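Local coordinates for thymidylate synthase (Enterobacteria phage T4, PDB 1TIS) that catalyses the reductive methylation of dUMP to dTMP with 5,10-methylenetetrahydrofolate as one-carbon donor and reductant, working as a homodimer, at the interface of chains A and B. Numbering follows the deposited sequence. Chains: chain A/B, Thymidylate synthase.

Contact 1: the interface of chains A and B. Residues chain A 143, 154, 158, 176; chain B 136-137, 139, 161.
A:Arg176 and B:Arg137 pack against each other across the dimer interface, and A:Pro154 lies beside both. The two guanidinium groups are turned almost perpendicular, 87° apart. The side-chain carbon CG of B:Arg137 sits over the centre of one face of the A:Arg176 guanidinium, 3.8 Å from its CZ. A:Pro154 takes the B:Arg137 guanidinium from one face, its ring carbon CG 3.7 Å from CZ and set toward the rim. Both arginines belong to the dUMP site, where they would be expected to face the nucleotide phosphate.

Apolar packing centres on B:Ile139. Its CD1 meets the CD of A:Arg176 from the side and the sulfur SD of A:Met158 tip to tip. The CG1 branch points away from the carbonyl carbon (chi1 -52°), which brings CD1 to this meeting point. CD1 also lies over the rim of one face of the A:Trp143 ring, and CB of B:Ile139 is 4.0 Å from CZ2 of that indole.

Water 1 lies in the plane of the indole at its edge, 2.9 Å from NE1 of A:Trp143, with a nearly straight bond (168° at H). Water 1 is 2.9 Å from the backbone O of B:Ile139. The amide NE2 of B:Gln161 gives a weak and doubtful hydrogen bond to the backbone O of A:Arg176.

A:Met158 and B:Gln161 lie on strand 157-164 of their own subunits. The other residues are in loops; the centre of the patch is about 6 Å from the nucleophile A:Cys156.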
loop_
_atom_site.group_PDB
_atom_site.type_symbol
_atom_site.label_atom_id
_atom_site.label_comp_id
_atom_site.label_asym_id
_atom_site.label_seq_id
_atom_site.Cartn_x
_atom_site.Cartn_y
_atom_site.Cartn_z
ATOM N N TRP A 143 5.423 -8.124 -2.535
ATOM C CA TRP A 143 6.652 -7.977 -1.790
ATOM C C TRP A 143 6.663 -9.137 -0.819
ATOM O O TRP A 143 5.771 -9.326 0.010
ATOM C CB TRP A 143 6.617 -6.660 -1.090
ATOM C CG TRP A 143 7.836 -6.248 -0.296
ATOM C CD1 TRP A 143 7.880 -6.426 1.069
ATOM C CD2 TRP A 143 8.900 -5.531 -0.783
ATOM N NE1 TRP A 143 8.960 -5.792 1.442
ATOM C CE2 TRP A 143 9.588 -5.250 0.376
ATOM C CE3 TRP A 143 9.371 -5.051 -1.984
ATOM C CZ2 TRP A 143 10.740 -4.493 0.348
ATOM C CZ3 TRP A 143 10.522 -4.289 -2.002
ATOM C CH2 TRP A 143 11.205 -4.010 -0.847
ATOM N N PRO A 154 13.454 -6.018 -7.110
ATOM C CA PRO A 154 12.332 -6.150 -6.170
ATOM C C PRO A 154 11.169 -5.349 -6.765
ATOM O O PRO A 154 11.444 -4.346 -7.446
ATOM C CB PRO A 154 12.914 -5.619 -4.858
ATOM C CG PRO A 154 13.950 -4.631 -5.331
ATOM C CD PRO A 154 14.589 -5.331 -6.521
ATOM N N MET A 158 3.867 -3.318 -5.770
ATOM C CA MET A 158 3.877 -4.416 -4.822
ATOM C C MET A 158 2.612 -4.868 -4.153
ATOM O O MET A 158 2.594 -5.932 -3.547
ATOM C CB MET A 158 4.846 -4.094 -3.737
ATOM C CG MET A 158 4.444 -2.854 -2.963
ATOM S SD MET A 158 5.873 -2.361 -1.967
ATOM C CE MET A 158 6.681 -1.826 -3.444
ATOM N N ARG A 176 6.186 1.617 -5.072
ATOM C CA ARG A 176 7.291 2.100 -4.280
ATOM C C ARG A 176 7.992 3.307 -4.876
ATOM O O ARG A 176 8.219 4.296 -4.162
ATOM C CB ARG A 176 8.298 0.991 -4.117
ATOM C CG ARG A 176 9.261 1.254 -2.999
ATOM C CD ARG A 176 10.325 0.212 -3.047
ATOM N NE ARG A 176 11.117 0.197 -4.257
ATOM C CZ ARG A 176 11.193 -0.935 -4.939
ATOM N NH1 ARG A 176 10.547 -2.033 -4.527
ATOM N NH2 ARG A 176 11.922 -0.986 -6.038
ATOM N N ARG B 136 14.916 3.603 -1.780
ATOM C CA ARG B 136 13.446 3.540 -1.859
ATOM C C ARG B 136 12.826 2.248 -1.278
ATOM O O ARG B 136 11.694 2.256 -0.807
ATOM C CB ARG B 136 12.994 3.726 -3.330
ATOM C CG ARG B 136 13.480 5.032 -3.982
ATOM C CD ARG B 136 13.251 6.349 -3.172
ATOM N NE ARG B 136 14.187 7.433 -3.534
ATOM C CZ ARG B 136 14.322 8.596 -2.858
ATOM N NH1 ARG B 136 13.590 8.901 -1.776
ATOM N NH2 ARG B 136 15.209 9.496 -3.293
ATOM N N ARG B 137 13.543 1.124 -1.197
ATOM C CA ARG B 137 13.061 -0.149 -0.680
ATOM C C ARG B 137 12.903 -0.152 0.848
ATOM O O ARG B 137 13.176 -1.194 1.463
ATOM C CB ARG B 137 14.074 -1.239 -1.153
ATOM C CG ARG B 137 14.196 -1.303 -2.664
ATOM C CD ARG B 137 15.521 -1.723 -3.320
ATOM N NE ARG B 137 15.372 -1.551 -4.782
ATOM C CZ ARG B 137 16.288 -1.796 -5.744
ATOM N NH1 ARG B 137 17.524 -2.264 -5.497
ATOM N NH2 ARG B 137 15.924 -1.588 -7.012
ATOM N N ILE B 139 10.657 -0.489 3.356
ATOM C CA ILE B 139 9.247 -0.928 3.470
ATOM C C ILE B 139 8.957 -1.989 4.546
ATOM O O ILE B 139 9.841 -2.847 4.640
ATOM C CB ILE B 139 8.823 -1.495 2.083
ATOM C CG1 ILE B 139 9.143 -0.507 1.003
ATOM C CG2 ILE B 139 7.350 -1.804 2.057
ATOM C CD1 ILE B 139 8.554 -0.931 -0.336
ATOM N N GLN B 161 6.012 2.638 3.966
ATOM C CA GLN B 161 7.173 3.071 3.212
ATOM C C GLN B 161 7.739 4.219 4.033
ATOM O O GLN B 161 6.969 5.005 4.593
ATOM C CB GLN B 161 6.710 3.585 1.854
ATOM C CG GLN B 161 7.184 3.038 0.521
ATOM C CD GLN B 161 8.562 3.517 0.117
ATOM O OE1 GLN B 161 9.436 3.774 0.946
ATOM N NE2 GLN B 161 8.843 3.688 -1.160
HETATM O O HOH W 1 10.224 -5.647 3.993
#

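Contact 2: the interface of chains A and B. Residues chain A 136, 161, 163, 170, 172; chain B 30, 214-215.
B:Phe30 is the tightly packed part, held among side chains from two strands of chain A. A:Asn163 lies over one face of its ring. The CB of A:Asn163 makes a CH-pi contact, 3.6 Å from the centroid of the B:Phe30 ring. The amide of A:Asn163 stacks on the same ring with the planes 23° apart, its CG 3.4 Å from CG of B:Phe30. The asparagine and the phenylalanine reach in from opposite ends, alongside each other. With chi1 at 173°, B:Phe30 holds its ring away from its own backbone N and reaches chain A.

The far end of the ring meets aliphatic carbons. CB of A:Gln172 is 3.7 Å from CZ of B:Phe30. CB of A:Asp170 lies 3.9 Å from CE2 of B:Phe30, and its carboxylate is turned 19° from the ring plane. CB of A:Gln161 reaches CE1 of B:Phe30 at 4.0 Å.

The A:Arg136 side is looser, and its side chain is poorly ordered. The amide of B:Asn215 approaches one face of the guanidinium near the rim. OD1 of B:Asn215 is modelled close to NH1 of A:Arg136, but the N-H points away and the pair is not a hydrogen bond.

The site docks strand 26-30 of one subunit on strands 157-164 and 168-175 of the other. The loop of B:Gly214 and B:Asn215 leads into strand 216-219, which carries the likely dUMP-site residues B:His217, B:Ile218 and B:Tyr219. The contact probably supports the dimer beside A:Arg136, a residue of the dUMP site.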
loop_
_atom_site.group_PDB
_atom_site.type_symbol
_atom_site.label_atom_id
_atom_site.label_comp_id
_atom_site.label_asym_id
_atom_site.label_seq_id
_atom_site.Cartn_x
_atom_site.Cartn_y
_atom_site.Cartn_z
ATOM N N ARG A 136 -13.375 -7.297 2.551
ATOM C CA ARG A 136 -12.294 -6.302 2.435
ATOM C C ARG A 136 -10.882 -6.906 2.250
ATOM O O ARG A 136 -10.013 -6.287 1.648
ATOM C CB ARG A 136 -12.309 -5.368 3.673
ATOM C CG ARG A 136 -13.644 -4.639 3.900
ATOM C CD ARG A 136 -14.268 -3.913 2.664
ATOM N NE ARG A 136 -15.730 -3.734 2.762
ATOM C CZ ARG A 136 -16.527 -3.311 1.755
ATOM N NH1 ARG A 136 -16.059 -2.984 0.542
ATOM N NH2 ARG A 136 -17.839 -3.192 1.977
ATOM N N GLN A 161 -5.534 -3.784 -3.727
ATOM C CA GLN A 161 -6.768 -4.043 -3.010
ATOM C C GLN A 161 -7.841 -3.974 -4.084
ATOM O O GLN A 161 -7.750 -3.134 -4.984
ATOM C CB GLN A 161 -6.983 -2.930 -1.991
ATOM C CG GLN A 161 -7.138 -3.149 -0.498
ATOM C CD GLN A 161 -8.508 -3.647 -0.090
ATOM O OE1 GLN A 161 -9.190 -4.365 -0.822
ATOM N NE2 GLN A 161 -9.008 -3.292 1.078
ATOM N N ASN A 163 -12.144 -3.648 -4.568
ATOM C CA ASN A 163 -13.349 -3.235 -3.837
ATOM C C ASN A 163 -14.493 -3.532 -4.783
ATOM O O ASN A 163 -14.339 -3.323 -5.995
ATOM C CB ASN A 163 -13.361 -1.749 -3.569
ATOM C CG ASN A 163 -13.841 -1.355 -2.191
ATOM O OD1 ASN A 163 -13.121 -1.484 -1.205
ATOM N ND2 ASN A 163 -15.022 -0.777 -2.048
ATOM N N ASP A 170 -13.166 -2.400 -8.348
ATOM C CA ASP A 170 -12.252 -1.288 -8.299
ATOM C C ASP A 170 -10.888 -1.863 -7.964
ATOM O O ASP A 170 -10.882 -2.863 -7.229
ATOM C CB ASP A 170 -12.712 -0.309 -7.222
ATOM C CG ASP A 170 -14.152 0.210 -7.299
ATOM O OD1 ASP A 170 -14.685 0.443 -8.387
ATOM O OD2 ASP A 170 -14.738 0.404 -6.237
ATOM N N GLN A 172 -6.710 -0.909 -6.662
ATOM C CA GLN A 172 -5.785 0.143 -6.241
ATOM C C GLN A 172 -4.374 -0.406 -5.991
ATOM O O GLN A 172 -4.176 -1.268 -5.150
ATOM C CB GLN A 172 -6.332 0.815 -4.967
ATOM C CG GLN A 172 -5.280 1.672 -4.329
ATOM C CD GLN A 172 -5.807 2.415 -3.156
ATOM O OE1 GLN A 172 -5.666 3.624 -3.158
ATOM N NE2 GLN A 172 -6.449 1.837 -2.161
ATOM N N PHE B 30 -13.936 4.114 -1.013
ATOM C CA PHE B 30 -12.676 3.369 -1.213
ATOM C C PHE B 30 -11.583 4.227 -1.845
ATOM O O PHE B 30 -11.721 4.676 -2.988
ATOM C CB PHE B 30 -12.939 2.133 -2.118
ATOM C CG PHE B 30 -11.731 1.322 -2.577
ATOM C CD1 PHE B 30 -11.011 0.561 -1.667
ATOM C CD2 PHE B 30 -11.368 1.349 -3.925
ATOM C CE1 PHE B 30 -9.930 -0.165 -2.112
ATOM C CE2 PHE B 30 -10.285 0.616 -4.362
ATOM C CZ PHE B 30 -9.571 -0.138 -3.448
ATOM N N GLY B 214 -7.979 2.183 2.080
ATOM C CA GLY B 214 -8.726 1.257 1.294
ATOM C C GLY B 214 -10.194 1.509 1.587
ATOM O O GLY B 214 -10.764 2.548 1.215
ATOM N N ASN B 215 -10.872 0.604 2.260
ATOM C CA ASN B 215 -12.254 0.892 2.558
ATOM C C ASN B 215 -12.447 1.689 3.836
ATOM O O ASN B 215 -12.628 1.147 4.942
ATOM C CB ASN B 215 -12.984 -0.391 2.651
ATOM C CG ASN B 215 -14.463 -0.196 2.489
ATOM O OD1 ASN B 215 -15.050 -0.619 1.500
ATOM N ND2 ASN B 215 -15.135 0.426 3.442
#

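The centres of contact 1 and contact 2 are about 20 Å apart on one dimer interface. Arg136 and Gln161 come from chain B in contact 1 and from chain A in contact 2. Strand 157-164 comes from both chains in contact 1 and from chain A in contact 2. Each contact has a twin with the chains exchanged. Contact 1 is centred about 6 Å from the active-site A:Cys156 and joins dimer packing to the catalytic pocket. Contact 2 lies farther from A:Cys156, about 17 Å from its centre, and probably steadies the sheet packing. Since dUMP is bound by residues of both subunits, assembly and activity are linked.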